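PDB 4D7Q: ralf, proline/betaine transporter from Legionella pneumophila, which probably acts as a guanine nucleotide exchange factor, here as a chimera of the Legionella RalF Sec7 domain and the Rickettsia prowazekii RalF capping domain. Local coordinates for residues A[92-97]-A[187-192]; A[99-104]-A[196-201]; A[145-150]-A[286-291]; A[138-143]-A[255-260]. The protein carries 2 engineered substitutions. All blocks are in the same frame, centred on the assembly; numbering follows the deposited sequence. Where two conformers were deposited one is given.

Contact 1: residues A[92-97]-A[187-192]. With GOL (glycerol), chain F.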
# COMPACT_ATOMS: atom_id res chain seq x y z
N SER A 92 -18.90 -6.00 -14.78
CA SER A 92 -17.80 -6.17 -15.69
C SER A 92 -16.49 -6.05 -14.92
O SER A 92 -16.48 -5.58 -13.84
CB SER A 92 -17.88 -5.16 -16.80
OG SER A 92 -17.33 -3.97 -16.42
N PHE A 93 -15.41 -6.54 -15.50
CA PHE A 93 -14.14 -6.54 -14.82
C PHE A 93 -13.74 -5.11 -14.48
O PHE A 93 -13.44 -4.81 -13.38
CB PHE A 93 -13.05 -7.26 -15.61
CG PHE A 93 -11.72 -7.22 -14.96
CD1 PHE A 93 -11.37 -8.14 -14.03
CD2 PHE A 93 -10.83 -6.25 -15.27
CE1 PHE A 93 -10.16 -8.09 -13.41
CE2 PHE A 93 -9.62 -6.19 -14.64
CZ PHE A 93 -9.28 -7.11 -13.72
N VAL A 94 -13.79 -4.24 -15.46
CA VAL A 94 -13.44 -2.82 -15.31
C VAL A 94 -14.36 -2.12 -14.27
O VAL A 94 -13.84 -1.42 -13.40
CB VAL A 94 -13.40 -2.08 -16.68
CG1 VAL A 94 -13.15 -0.57 -16.51
CG2 VAL A 94 -12.34 -2.68 -17.59
N GLU A 95 -15.70 -2.36 -14.31
CA GLU A 95 -16.64 -1.78 -13.33
C GLU A 95 -16.29 -2.20 -11.90
O GLU A 95 -16.29 -1.37 -11.01
CB GLU A 95 -18.11 -2.21 -13.60
CG GLU A 95 -18.77 -1.64 -14.84
CD GLU A 95 -20.16 -2.19 -15.15
OE1 GLU A 95 -20.42 -3.39 -14.87
OE2 GLU A 95 -20.97 -1.43 -15.71
N GLY A 96 -16.06 -3.50 -11.70
CA GLY A 96 -15.73 -4.09 -10.40
C GLY A 96 -14.45 -3.53 -9.84
O GLY A 96 -14.41 -3.12 -8.68
N LEU A 97 -13.41 -3.46 -10.68
CA LEU A 97 -12.11 -2.93 -10.27
C LEU A 97 -12.21 -1.45 -9.94
O LEU A 97 -11.68 -1.03 -8.92
CB LEU A 97 -11.02 -3.22 -11.33
CG LEU A 97 -9.64 -2.59 -11.09
CD1 LEU A 97 -8.92 -3.24 -9.90
CD2 LEU A 97 -8.79 -2.74 -12.31
N GLU A 187 -11.51 -6.14 -26.23
CA GLU A 187 -12.09 -4.98 -26.94
C GLU A 187 -13.04 -4.23 -26.01
O GLU A 187 -13.03 -3.00 -25.99
CB GLU A 187 -12.83 -5.44 -28.19
CG GLU A 187 -11.91 -5.82 -29.33
CD GLU A 187 -12.54 -6.70 -30.38
OE1 GLU A 187 -13.79 -6.73 -30.48
OE2 GLU A 187 -11.79 -7.36 -31.13
N GLU A 188 -13.77 -4.98 -25.22
CA GLU A 188 -14.71 -4.48 -24.23
C GLU A 188 -13.98 -3.88 -23.02
O GLU A 188 -14.34 -2.83 -22.55
CB GLU A 188 -15.69 -5.56 -23.81
CG GLU A 188 -16.68 -5.92 -24.90
CD GLU A 188 -17.42 -7.25 -24.71
OE1 GLU A 188 -17.09 -8.05 -23.80
OE2 GLU A 188 -18.34 -7.51 -25.51
N LEU A 189 -12.96 -4.56 -22.55
CA LEU A 189 -12.09 -4.06 -21.53
C LEU A 189 -11.52 -2.69 -21.89
O LEU A 189 -11.66 -1.78 -21.16
CB LEU A 189 -10.97 -5.05 -21.25
CG LEU A 189 -10.15 -4.68 -20.03
CD1 LEU A 189 -10.32 -5.63 -18.87
CD2 LEU A 189 -8.71 -4.58 -20.40
N TYR A 190 -10.92 -2.60 -23.06
CA TYR A 190 -10.42 -1.35 -23.59
C TYR A 190 -11.48 -0.23 -23.71
O TYR A 190 -11.23 0.85 -23.30
CB TYR A 190 -9.72 -1.57 -24.91
CG TYR A 190 -8.91 -0.41 -25.38
CD1 TYR A 190 -9.49 0.64 -26.05
CD2 TYR A 190 -7.57 -0.36 -25.15
CE1 TYR A 190 -8.75 1.71 -26.46
CE2 TYR A 190 -6.81 0.70 -25.56
CZ TYR A 190 -7.42 1.74 -26.22
OH TYR A 190 -6.68 2.77 -26.63
N SER A 191 -12.63 -0.55 -24.26
CA SER A 191 -13.75 0.38 -24.40
C SER A 191 -14.16 0.98 -23.04
O SER A 191 -14.37 2.18 -22.95
CB SER A 191 -14.95 -0.32 -25.05
OG SER A 191 -16.03 0.59 -25.17
N GLU A 192 -14.23 0.15 -21.98
CA GLU A 192 -14.61 0.60 -20.64
C GLU A 192 -13.51 1.41 -19.97
O GLU A 192 -13.81 2.36 -19.25
CB GLU A 192 -14.97 -0.58 -19.76
CG GLU A 192 -16.20 -1.32 -20.22
CD GLU A 192 -16.54 -2.45 -19.27
OE1 GLU A 192 -16.79 -2.16 -18.08
OE2 GLU A 192 -16.48 -3.62 -19.69
C1 GOL F . -15.93 -7.17 -18.65
O1 GOL F . -15.62 -8.19 -17.75
C2 GOL F . -14.68 -6.35 -18.87
O2 GOL F . -14.79 -5.05 -18.40
C3 GOL F . -14.27 -6.36 -20.32
O3 GOL F . -14.50 -7.60 -20.90

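Contact 2: residues A[99-104]-A[196-201]. Engineered in segment 196-201: Glu199 (natural residue Lys).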
# COMPACT_ATOMS: atom_id res chain seq x y z
N THR A 99 -14.96 0.34 -9.05
CA THR A 99 -15.81 0.45 -7.82
C THR A 99 -15.00 0.08 -6.59
O THR A 99 -15.09 0.77 -5.58
CB THR A 99 -17.05 -0.47 -7.96
OG1 THR A 99 -17.74 -0.08 -9.13
CG2 THR A 99 -17.98 -0.39 -6.75
N PHE A 100 -14.21 -1.01 -6.68
CA PHE A 100 -13.35 -1.50 -5.61
C PHE A 100 -12.31 -0.43 -5.19
O PHE A 100 -12.24 -0.08 -4.01
CB PHE A 100 -12.62 -2.80 -6.04
CG PHE A 100 -11.61 -3.30 -5.02
CD1 PHE A 100 -12.02 -4.03 -3.89
CD2 PHE A 100 -10.25 -2.99 -5.15
CE1 PHE A 100 -11.09 -4.48 -2.95
CE2 PHE A 100 -9.32 -3.43 -4.20
CZ PHE A 100 -9.75 -4.18 -3.10
N LEU A 101 -11.48 0.01 -6.15
CA LEU A 101 -10.42 1.01 -5.92
C LEU A 101 -10.95 2.34 -5.38
O LEU A 101 -10.33 2.95 -4.49
CB LEU A 101 -9.64 1.24 -7.23
CG LEU A 101 -8.81 0.03 -7.73
CD1 LEU A 101 -8.12 0.39 -9.00
CD2 LEU A 101 -7.75 -0.43 -6.68
N LYS A 102 -12.12 2.78 -5.89
CA LYS A 102 -12.74 4.04 -5.44
C LYS A 102 -13.32 4.00 -4.01
O LYS A 102 -13.65 5.05 -3.46
CB LYS A 102 -13.72 4.60 -6.47
CG LYS A 102 -13.01 5.17 -7.68
CD LYS A 102 -12.37 6.55 -7.34
CE LYS A 102 -13.34 7.70 -7.54
NZ LYS A 102 -12.82 8.96 -6.94
N THR A 103 -13.46 2.81 -3.48
CA THR A 103 -13.80 2.62 -2.09
C THR A 103 -12.71 3.16 -1.15
O THR A 103 -13.00 3.59 -0.09
CB THR A 103 -14.04 1.15 -1.76
OG1 THR A 103 -14.92 0.56 -2.71
CG2 THR A 103 -14.64 1.00 -0.44
N PHE A 104 -11.47 3.14 -1.58
CA PHE A 104 -10.35 3.49 -0.75
C PHE A 104 -9.75 4.86 -0.94
O PHE A 104 -9.83 5.47 -1.98
CB PHE A 104 -9.19 2.51 -0.96
CG PHE A 104 -9.54 1.09 -0.72
CD1 PHE A 104 -10.03 0.31 -1.72
CD2 PHE A 104 -9.41 0.55 0.52
CE1 PHE A 104 -10.36 -0.99 -1.49
CE2 PHE A 104 -9.74 -0.74 0.76
CZ PHE A 104 -10.22 -1.51 -0.25
N LYS A 196 -14.27 6.02 -19.11
CA LYS A 196 -14.36 6.69 -17.84
C LYS A 196 -13.03 6.71 -17.07
O LYS A 196 -12.43 5.65 -16.89
CB LYS A 196 -15.46 5.98 -17.01
CG LYS A 196 -16.04 6.77 -15.84
CD LYS A 196 -17.24 6.04 -15.21
CE LYS A 196 -18.56 6.39 -15.86
NZ LYS A 196 -19.69 5.62 -15.29
N PRO A 197 -12.60 7.89 -16.55
CA PRO A 197 -11.39 7.91 -15.72
C PRO A 197 -11.66 7.26 -14.35
O PRO A 197 -12.75 7.41 -13.82
CB PRO A 197 -11.11 9.41 -15.54
CG PRO A 197 -12.43 10.09 -15.70
CD PRO A 197 -13.24 9.23 -16.63
N PHE A 198 -10.67 6.56 -13.78
CA PHE A 198 -10.88 5.97 -12.44
C PHE A 198 -10.91 7.05 -11.37
O PHE A 198 -11.61 6.90 -10.37
CB PHE A 198 -9.76 4.95 -12.10
CG PHE A 198 -9.93 3.55 -12.64
CD1 PHE A 198 -10.80 3.29 -13.71
CD2 PHE A 198 -9.21 2.49 -12.09
CE1 PHE A 198 -10.91 2.01 -14.24
CE2 PHE A 198 -9.35 1.20 -12.61
CZ PHE A 198 -10.21 0.97 -13.66
N GLU A 199 -10.15 8.15 -11.60
CA GLU A 199 -10.04 9.28 -10.65
C GLU A 199 -9.67 8.75 -9.26
O GLU A 199 -10.32 9.04 -8.25
CB GLU A 199 -11.30 10.16 -10.63
CG GLU A 199 -11.68 10.65 -12.01
CD GLU A 199 -12.64 11.83 -12.04
OE1 GLU A 199 -13.72 11.73 -11.41
OE2 GLU A 199 -12.34 12.81 -12.75
N LEU A 200 -8.62 7.96 -9.30
CA LEU A 200 -8.14 7.21 -8.17
C LEU A 200 -7.72 8.17 -6.99
O LEU A 200 -7.16 9.18 -7.31
CB LEU A 200 -6.98 6.30 -8.52
CG LEU A 200 -7.41 4.99 -9.15
CD1 LEU A 200 -6.34 3.94 -9.13
CD2 LEU A 200 -8.74 4.46 -8.66
N ASN A 201 -7.90 8.08 -5.64
CA ASN A 201 -7.38 8.94 -4.63
C ASN A 201 -6.46 8.16 -3.77
O ASN A 201 -6.85 7.15 -3.22
CB ASN A 201 -8.50 9.51 -3.81
CG ASN A 201 -9.56 10.16 -4.66
OD1 ASN A 201 -9.25 10.98 -5.48
ND2 ASN A 201 -10.80 9.77 -4.48
O HOH W 1 -9.40 5.69 -4.77

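Contact 3: residues A[145-150]-A[286-291]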
# COMPACT_ATOMS: atom_id res chain seq x y z
N THR A 145 -4.97 -2.45 -16.28
CA THR A 145 -6.17 -1.60 -16.37
C THR A 145 -5.92 -0.28 -15.63
O THR A 145 -6.22 0.78 -16.18
CB THR A 145 -7.40 -2.37 -15.86
OG1 THR A 145 -7.61 -3.53 -16.66
CG2 THR A 145 -8.67 -1.53 -15.80
N ILE A 146 -5.36 -0.35 -14.42
CA ILE A 146 -5.07 0.85 -13.63
C ILE A 146 -4.10 1.77 -14.40
O ILE A 146 -4.33 2.98 -14.50
CB ILE A 146 -4.46 0.46 -12.26
CG1 ILE A 146 -5.48 -0.29 -11.35
CG2 ILE A 146 -3.92 1.73 -11.54
CD1 ILE A 146 -4.77 -1.05 -10.08
N MET A 147 -2.98 1.19 -14.88
CA MET A 147 -1.93 1.94 -15.57
C MET A 147 -2.46 2.55 -16.86
O MET A 147 -2.23 3.74 -17.08
CB MET A 147 -0.70 1.06 -15.84
CG MET A 147 0.36 1.80 -16.67
SD MET A 147 1.74 0.76 -17.15
CE MET A 147 1.03 -0.21 -18.38
N LEU A 148 -3.14 1.73 -17.70
CA LEU A 148 -3.72 2.21 -18.96
C LEU A 148 -4.77 3.29 -18.72
O LEU A 148 -4.74 4.34 -19.39
CB LEU A 148 -4.28 1.07 -19.80
CG LEU A 148 -4.85 1.44 -21.21
CD1 LEU A 148 -3.75 2.02 -22.15
CD2 LEU A 148 -5.52 0.22 -21.87
N ASN A 149 -5.69 3.06 -17.78
CA ASN A 149 -6.72 4.06 -17.47
C ASN A 149 -6.12 5.39 -17.07
O ASN A 149 -6.55 6.42 -17.58
CB ASN A 149 -7.72 3.55 -16.43
CG ASN A 149 -8.81 4.54 -16.15
OD1 ASN A 149 -8.65 5.38 -15.29
ND2 ASN A 149 -9.90 4.52 -16.92
N THR A 150 -5.10 5.38 -16.20
CA THR A 150 -4.43 6.59 -15.76
C THR A 150 -3.86 7.38 -16.95
O THR A 150 -4.03 8.60 -17.03
CB THR A 150 -3.35 6.26 -14.70
OG1 THR A 150 -3.88 5.39 -13.70
CG2 THR A 150 -2.80 7.49 -14.02
N SER A 286 10.11 3.52 -12.47
CA SER A 286 10.28 2.29 -13.18
C SER A 286 9.39 2.24 -14.43
O SER A 286 8.63 3.11 -14.67
CB SER A 286 9.95 1.13 -12.25
OG SER A 286 10.86 1.04 -11.22
N ILE A 287 9.52 1.19 -15.21
CA ILE A 287 8.81 1.08 -16.45
C ILE A 287 7.29 1.32 -16.36
O ILE A 287 6.77 2.06 -17.12
CB ILE A 287 9.16 -0.19 -17.24
CG1 ILE A 287 8.63 -0.08 -18.68
CG2 ILE A 287 8.66 -1.43 -16.54
CD1 ILE A 287 9.07 -1.16 -19.61
N PHE A 288 6.61 0.67 -15.44
CA PHE A 288 5.16 0.76 -15.28
C PHE A 288 4.65 1.45 -14.00
O PHE A 288 3.57 1.21 -13.59
CB PHE A 288 4.54 -0.62 -15.38
CG PHE A 288 4.87 -1.36 -16.63
CD1 PHE A 288 4.71 -0.78 -17.86
CD2 PHE A 288 5.33 -2.65 -16.57
CE1 PHE A 288 5.02 -1.47 -18.99
CE2 PHE A 288 5.65 -3.34 -17.68
CZ PHE A 288 5.48 -2.75 -18.90
N SER A 289 5.44 2.32 -13.42
CA SER A 289 5.16 2.86 -12.11
C SER A 289 4.60 4.29 -11.98
O SER A 289 4.28 4.72 -10.90
CB SER A 289 6.39 2.72 -11.24
OG SER A 289 7.44 3.49 -11.66
N ARG A 290 4.53 5.03 -13.07
CA ARG A 290 4.25 6.44 -12.99
C ARG A 290 2.92 6.74 -12.34
O ARG A 290 2.78 7.68 -11.62
CB ARG A 290 4.35 7.10 -14.36
CG ARG A 290 4.59 8.58 -14.35
CD ARG A 290 4.93 9.20 -15.69
NE ARG A 290 4.68 8.36 -16.83
CZ ARG A 290 3.49 8.11 -17.34
NH1 ARG A 290 2.41 8.66 -16.86
NH2 ARG A 290 3.40 7.31 -18.37
N TRP A 291 1.93 5.91 -12.59
CA TRP A 291 0.64 6.27 -12.02
C TRP A 291 0.64 6.12 -10.50
O TRP A 291 -0.15 6.75 -9.80
CB TRP A 291 -0.48 5.42 -12.63
CG TRP A 291 -0.30 3.95 -12.42
CD1 TRP A 291 0.20 3.04 -13.31
CD2 TRP A 291 -0.61 3.21 -11.23
NE1 TRP A 291 0.22 1.78 -12.75
CE2 TRP A 291 -0.28 1.86 -11.47
CE3 TRP A 291 -1.14 3.56 -9.98
CZ2 TRP A 291 -0.45 0.86 -10.52
CZ3 TRP A 291 -1.31 2.56 -9.03
CH2 TRP A 291 -0.97 1.23 -9.31

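Contact 4: residues A[138-143]-A[255-260]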
# COMPACT_ATOMS: atom_id res chain seq x y z
N ALA A 138 -6.65 -12.21 -13.34
CA ALA A 138 -7.35 -11.01 -12.88
C ALA A 138 -6.33 -10.01 -12.32
O ALA A 138 -6.46 -8.81 -12.56
CB ALA A 138 -8.37 -11.36 -11.81
N TYR A 139 -5.31 -10.50 -11.60
CA TYR A 139 -4.26 -9.66 -11.00
C TYR A 139 -3.43 -8.90 -12.07
O TYR A 139 -3.24 -7.68 -11.98
CB TYR A 139 -3.39 -10.57 -10.11
CG TYR A 139 -2.18 -9.91 -9.51
CD1 TYR A 139 -2.25 -9.27 -8.27
CD2 TYR A 139 -0.94 -9.94 -10.16
CE1 TYR A 139 -1.12 -8.70 -7.69
CE2 TYR A 139 0.19 -9.37 -9.59
CZ TYR A 139 0.10 -8.75 -8.35
OH TYR A 139 1.21 -8.18 -7.79
N LEU A 140 -3.01 -9.63 -13.12
CA LEU A 140 -2.27 -9.10 -14.26
C LEU A 140 -3.10 -8.04 -15.00
O LEU A 140 -2.59 -6.95 -15.29
CB LEU A 140 -1.87 -10.26 -15.20
CG LEU A 140 -1.07 -9.78 -16.45
CD1 LEU A 140 0.41 -9.81 -16.18
CD2 LEU A 140 -1.38 -10.60 -17.66
N LEU A 141 -4.39 -8.36 -15.28
CA LEU A 141 -5.33 -7.45 -15.93
C LEU A 141 -5.56 -6.22 -15.07
O LEU A 141 -5.64 -5.13 -15.61
CB LEU A 141 -6.70 -8.12 -16.10
CG LEU A 141 -6.95 -9.03 -17.28
CD1 LEU A 141 -8.32 -9.66 -17.15
CD2 LEU A 141 -6.83 -8.28 -18.62
N ALA A 142 -5.72 -6.41 -13.73
CA ALA A 142 -5.97 -5.29 -12.81
C ALA A 142 -4.88 -4.23 -12.87
O ALA A 142 -5.19 -3.04 -13.04
CB ALA A 142 -6.17 -5.77 -11.39
N PHE A 143 -3.61 -4.64 -12.73
CA PHE A 143 -2.48 -3.71 -12.81
C PHE A 143 -2.38 -3.06 -14.19
O PHE A 143 -2.08 -1.86 -14.29
CB PHE A 143 -1.15 -4.39 -12.41
CG PHE A 143 -0.88 -4.26 -10.92
CD1 PHE A 143 -0.46 -3.05 -10.38
CD2 PHE A 143 -1.13 -5.32 -10.05
CE1 PHE A 143 -0.26 -2.91 -9.00
CE2 PHE A 143 -0.91 -5.19 -8.68
CZ PHE A 143 -0.47 -3.99 -8.17
N LYS A 255 8.90 -8.74 -5.57
CA LYS A 255 8.60 -9.53 -6.76
C LYS A 255 8.80 -8.56 -7.92
O LYS A 255 8.48 -7.38 -7.78
CB LYS A 255 7.15 -10.01 -6.73
CG LYS A 255 6.91 -11.02 -5.61
CD LYS A 255 5.44 -11.13 -5.23
CE LYS A 255 4.91 -9.88 -4.58
NZ LYS A 255 3.58 -9.57 -5.13
N THR A 256 9.41 -9.02 -9.00
CA THR A 256 9.74 -8.19 -10.17
C THR A 256 8.54 -7.50 -10.79
O THR A 256 8.65 -6.34 -11.18
CB THR A 256 10.52 -9.01 -11.20
OG1 THR A 256 9.87 -10.27 -11.32
CG2 THR A 256 11.96 -9.22 -10.79
N PHE A 257 7.40 -8.22 -10.86
CA PHE A 257 6.16 -7.67 -11.40
C PHE A 257 5.76 -6.42 -10.59
O PHE A 257 5.65 -5.34 -11.16
CB PHE A 257 5.04 -8.76 -11.41
CG PHE A 257 3.71 -8.27 -11.94
CD1 PHE A 257 2.86 -7.50 -11.15
CD2 PHE A 257 3.33 -8.53 -13.25
CE1 PHE A 257 1.65 -6.98 -11.67
CE2 PHE A 257 2.11 -8.02 -13.76
CZ PHE A 257 1.26 -7.30 -12.94
N LEU A 258 5.63 -6.55 -9.26
CA LEU A 258 5.28 -5.44 -8.37
C LEU A 258 6.25 -4.24 -8.49
O LEU A 258 5.79 -3.11 -8.56
CB LEU A 258 5.19 -5.93 -6.91
CG LEU A 258 4.64 -4.90 -5.87
CD1 LEU A 258 3.23 -4.47 -6.22
CD2 LEU A 258 4.66 -5.48 -4.49
N SER A 259 7.56 -4.49 -8.51
CA SER A 259 8.62 -3.50 -8.68
C SER A 259 8.38 -2.64 -9.95
O SER A 259 8.55 -1.42 -9.91
CB SER A 259 9.97 -4.21 -8.79
OG SER A 259 11.01 -3.27 -8.56
N LYS A 260 8.02 -3.29 -11.07
CA LYS A 260 7.78 -2.61 -12.34
C LYS A 260 6.56 -1.70 -12.27
O LYS A 260 6.61 -0.60 -12.78
CB LYS A 260 7.61 -3.62 -13.48
CG LYS A 260 8.93 -4.26 -13.89
CD LYS A 260 8.69 -5.29 -14.98
CE LYS A 260 9.96 -5.88 -15.53
NZ LYS A 260 9.63 -6.86 -16.60
O HOH W 2 3.69 -9.23 -8.05

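Contact 1: residues A[92-97]-A[187-192]
Ser92 OG is held by two groups. Ser92 OG donates to Glu192 OE1 at 2.5 Å, using the syn lone pair of that oxygen. It also accepts from Glu95 N, so it caps the start of helix 93-102. Glu95 returns the bond: Ser92 N donates to Glu95 OE1 over 3.0 Å, almost straight at 175°. That oxygen is met on its anti side, 23° out of the carboxylate plane. Together Ser92 and Glu95 make a capping box.

The Glu192 side chain runs out extended (chi2 -177°). It and the Val94 side chain run antiparallel, flank against flank. Val94 CG1 rests on Glu192 CB at 3.7 Å. Deeper in, Leu189 CD1 lies 3.7 Å from Phe93 CD2 and 3.8 Å from Val94 CG2. The Phe93 and Leu189 side chains run alongside each other in the same sense. Beyond them Phe93 packs on helix 135-152 and meets Tyr124 edge-to-face.

A glycerol, probably from the crystallisation liquor, sits between the two helices. Its O2 donates to Glu192 OE2 at 2.6 Å and accepts from Val94 N at 3.2 Å. Its O1 takes the N-H of Phe93 at 2.8 Å. The contact lies wholly in the Legionella Sec7 part and joins helices 93-102 and 183-195.

The two oxygens of Glu192 thus have different partners, a serine hydroxyl and a glycerol hydroxyl. Lying at the amino end of helix 93-102, this carboxylate may be favoured as an anion by the helix dipole. The nearby Glu95 carboxylate might act against that.

Contact 2: residues A[99-104]-A[196-201]
The loop that leaves helix 183-195 of the Sec7 part passes over helix 93-102, where Lys102 and Leu101 meet it. Lys102 carries the polar half. Its chain is bent at chi2 (-76°) and again at chi3, and it curls over the loop backbone. Lys102 CD comes within 3.1 Å of Phe198 O. Lys102 NZ donates to Glu199 O at 2.8 Å, with a C=O...N angle of 147° and the donor tilted 28° from the carbonyl plane. Glu199 is an engineered residue, and the bond uses its main chain.

Leu101 carries the apolar half. Leu101 CB touches Leu200 CD2 at 3.6 Å. Leu101 CD1 reaches the Phe198 ring obliquely, 3.9 Å from Phe198 CD2. Both leucines also pack on Ile146 of helix 135-152.

A water bridges the backbones where the loop moves on. It accepts from Asn201 N at 3.0 Å, and Leu101 O and Phe104 O lie 2.9 and 2.8 Å from it. Further back, Asn149 bonds to both Lys196 O and Phe198 N, which fixes the start of the loop.

The arrangement is that of an irregular segment packed against helices 93-102 and 135-152 of the helical Sec7 fold. After helix 183-195 the chain lies across these two earlier helices before it runs on to strand 208-214 of the capping part.

Contact 3: residues A[145-150]-A[286-291]
Ile146 CG2 is a bump set on the flat indole of Trp291. It stands over the centre of the six-membered ring of Trp291, 3.4 Å from the centroid and only 2° off the ring normal. This is a CH-pi contact, and the methyl is nearly equidistant from all six ring atoms. Met147 N also lies over a face of the indole, which is thus laid flat on the helix. Trp291 CG sits between its own backbone N and carbonyl carbon (chi1 60°).

Ile146 is under the six-membered ring, the base of Met147 under the pyrrole part, and Thr150 at Trp291 CB. Met147 CB is 3.3 Å from Trp291 CD1. Thr150 CG2 meets Trp291 CB at 3.4 Å. Met147 and Thr150 each cross Trp291 at about a right angle. Thr150 OG1 donates to Ile146 O at 2.6 Å, one turn back. The backbone N of Thr150 reaches the same oxygen from the opposite face of its plane.

Met147 fills the hollow between the Trp291 indole and the Phe288 ring. Its sulfur makes an oblique Met-aromatic contact, with Met147 SD 3.4 Å from Phe288 CD1 and 4.5 Å from the ring centroid. Ile287 CG2 rests on one face of the Phe288 ring.

Here the Legionella Sec7 part meets the Rickettsia capping part, so the fit is one found in an engineered chimera. Helix 135-152 supplies the protruding side chains. Segment 286-291, a type I turn leading into helix 290-293, connects strands 277-283 and 297-303 along the chain, and Phe288 also stacks on Phe261 of helix 256-262.

Contact 4: residues A[138-143]-A[255-260]
Tyr139 and Phe257 each have CG anti to the backbone N (chi1 175° and 179°), which carries each ring out from its own helix toward the other. The two side chains overlap head to tail. Their rings meet obliquely, with Tyr139 CE2 3.5 Å from Phe257 CE1. Phe257 also turns an edge toward the face of Phe143. That pair is offset edge-to-face, with planes 77° apart and centroids 5.7 Å apart. Tyr139, Phe143 and Phe257 thus form an aromatic cluster. Leu140 comes in crosswise to Phe257 and puts Leu140 CD1 3.5 Å from Phe257 CE2. Phe143 CZ meets Leu258 CD1 at 4.2 Å.

To one side a water joins the polar ends. It donates to Tyr139 OH at 2.7 Å and accepts from Lys255 NZ at 2.9 Å. Both groups also bind Asp114, the lysine by a salt bridge and the tyrosine by a hydrogen bond.

The short helix segments run nearly parallel, their axes 12.0 Å apart, and the rings and leucines lie between them. In this engineered chimera one belongs to the Legionella Sec7 part, the other to the Rickettsia capping part. The join is therefore apolar inside and polar at its margin, where Asp114 probably balances the charge of Lys255.

Contacts 1 and 2 lie inside the Legionella Sec7 part and share helix 93-102. Their centres are about 13 Å apart. Contacts 3 and 4 join that part to the Rickettsia capping part and share helix 135-152, with centres about 10 Å apart. Along the chain the first segments come in the order 1, 2, 4, 3, and so do their partners, so every pair of contacts crosses. Contact 2 touches contact 3 through Asn149, and contact 1 touches contacts 3 and 4 through Phe93. Helix 135-152 therefore packs against Sec7 helices on one side and carries the capping part on another, consistent with a cap that lies over the Sec7 domain.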